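Local coordinates for protein 2-methyl-aconitate isomerase (Shewanella oneidensis, PDB 5K87) that catalyses the cis-trans isomerization of 2-methyl-aconitate, by base-catalysed proton abstraction and C2-C3 bond rotation, in the propionate-degrading 2-methylcitrate cycle, at residues 12-17 with 46-51. The protein carries 1 engineered substitution. Sequence-based numbering, arbitrary orientation.
Sequences IKVAAT and DALLLR
A helix-on-sheet packing joins the strand holding Ile-12 and Val-14 to helix 43-53, from which Leu-48 reaches across. The example is instructive because one methyl group carries the contact: Leu-48 CD1 lies 4.4 Å from Val-14 CG2 and 4.5 Å from Ile-12 CD1. These are loose apolar approaches, not tight interlocking, and no hydrogen bond links the two segments. The closest pair of CA atoms, those of Val-14 and Leu-48, is 9.7 Å apart. The leucine spans much of this gap because its CG lies anti to the backbone N (chi1 171°), carrying the branched end outward from the helix. On the strand, the two residues project from the same face, two positions apart, and their ends meet: Ile-12 CD1 is 3.9 Å from Val-14 CG2, a continuous hydrocarbon patch beneath the leucine methyl.

PrpF belongs to the diaminopimelate epimerase clan, whose fold pairs two similar alpha/beta domains, and here the chain's two ends come together within one of them. Strand 12-21 pairs antiparallel with strand 24-30 and with the C-terminal strand 393-396. Val-396 of the latter touches both Ile-12 and Leu-48, while Phe-29 of strand 24-30 packs on Val-14 and also meets Leu-49 of the helix, so the apolar layer continues onto these two strands. Three residues after Leu-48, Arg-51 in one of its two conformers hydrogen-bonds through NH1 to Asp-64 O and packs on Phe-174 of the second subunit, consistent with the helix lying near the dimer interface.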
# COMPACT_ATOMS: atom_id res chain seq x y z
N ILE A 12 -8.13 -20.94 -4.79
CA ILE A 12 -9.10 -20.69 -5.85
C ILE A 12 -8.73 -19.43 -6.62
O ILE A 12 -8.00 -18.57 -6.10
CB ILE A 12 -10.54 -20.60 -5.31
CG1 ILE A 12 -10.71 -19.40 -4.38
CG2 ILE A 12 -10.92 -21.89 -4.60
CD1 ILE A 12 -12.14 -18.90 -4.28
N LYS A 13 -9.21 -19.34 -7.85
CA LYS A 13 -9.00 -18.18 -8.71
C LYS A 13 -10.34 -17.52 -8.98
O LYS A 13 -11.33 -18.20 -9.27
CB LYS A 13 -8.37 -18.60 -10.04
CG LYS A 13 -7.02 -19.28 -9.90
CD LYS A 13 -6.44 -19.62 -11.28
CE LYS A 13 -5.13 -20.39 -11.15
N VAL A 14 -10.38 -16.20 -8.86
CA VAL A 14 -11.59 -15.43 -9.13
C VAL A 14 -11.23 -14.32 -10.11
O VAL A 14 -10.31 -13.55 -9.87
CB VAL A 14 -12.17 -14.82 -7.83
CG1 VAL A 14 -13.46 -14.05 -8.13
CG2 VAL A 14 -12.41 -15.91 -6.78
N ALA A 15 -11.95 -14.25 -11.22
CA ALA A 15 -11.71 -13.19 -12.19
C ALA A 15 -11.93 -11.82 -11.55
O ALA A 15 -12.95 -11.60 -10.88
CB ALA A 15 -12.62 -13.36 -13.40
N ALA A 16 -10.99 -10.91 -11.74
CA ALA A 16 -11.05 -9.60 -11.12
C ALA A 16 -10.19 -8.60 -11.87
O ALA A 16 -9.29 -8.97 -12.64
CB ALA A 16 -10.60 -9.69 -9.66
N THR A 17 -10.48 -7.32 -11.63
CA THR A 17 -9.69 -6.25 -12.21
C THR A 17 -9.32 -5.28 -11.09
O THR A 17 -10.18 -4.84 -10.33
CB THR A 17 -10.48 -5.50 -13.28
OG1 THR A 17 -10.95 -6.43 -14.26
CG2 THR A 17 -9.60 -4.47 -13.96
N ASP A 46 -18.26 -11.70 2.25
CA ASP A 46 -17.38 -10.88 3.08
C ASP A 46 -16.06 -11.59 3.33
O ASP A 46 -15.00 -10.96 3.26
CB ASP A 46 -18.04 -10.54 4.42
CG ASP A 46 -19.19 -9.57 4.28
OD1 ASP A 46 -19.40 -8.99 3.20
OD2 ASP A 46 -19.91 -9.36 5.30
N ALA A 47 -16.10 -12.89 3.60
CA ALA A 47 -14.88 -13.65 3.85
C ALA A 47 -13.96 -13.65 2.62
O ALA A 47 -12.74 -13.54 2.76
CB ALA A 47 -15.21 -15.07 4.26
N LEU A 48 -14.55 -13.80 1.44
CA LEU A 48 -13.77 -13.79 0.20
C LEU A 48 -13.08 -12.44 0.03
O LEU A 48 -11.88 -12.37 -0.23
CB LEU A 48 -14.68 -14.06 -0.99
CG LEU A 48 -14.03 -13.87 -2.36
CD1 LEU A 48 -12.88 -14.84 -2.54
CD2 LEU A 48 -15.07 -14.05 -3.45
N LEU A 49 -13.84 -11.36 0.19
CA LEU A 49 -13.30 -10.03 -0.03
C LEU A 49 -12.23 -9.69 1.00
O LEU A 49 -11.21 -9.08 0.67
CB LEU A 49 -14.42 -8.99 -0.01
CG LEU A 49 -15.44 -9.16 -1.13
CD1 LEU A 49 -16.55 -8.15 -1.03
CD2 LEU A 49 -14.77 -9.04 -2.47
N LEU A 50 -12.46 -10.07 2.25
CA LEU A 50 -11.44 -9.89 3.28
C LEU A 50 -10.13 -10.57 2.89
O LEU A 50 -9.05 -9.96 2.99
CB LEU A 50 -11.94 -10.44 4.62
CG LEU A 50 -12.94 -9.55 5.37
CD1 LEU A 50 -13.72 -10.37 6.38
CD2 LEU A 50 -12.23 -8.40 6.07
N ARG A 51 -10.21 -11.80 2.42
CA ARG A 51 -9.00 -12.54 2.10
C ARG A 51 -8.32 -11.99 0.85
O ARG A 51 -7.10 -11.96 0.77
CB ARG A 51 -9.33 -14.02 1.93
CG ARG A 51 -8.11 -14.91 1.97
CD ARG A 51 -7.39 -14.82 3.31
NE ARG A 51 -6.11 -15.51 3.23
CZ ARG A 51 -5.01 -14.97 2.72
NH1 ARG A 51 -5.03 -13.72 2.26
NH2 ARG A 51 -3.89 -15.67 2.69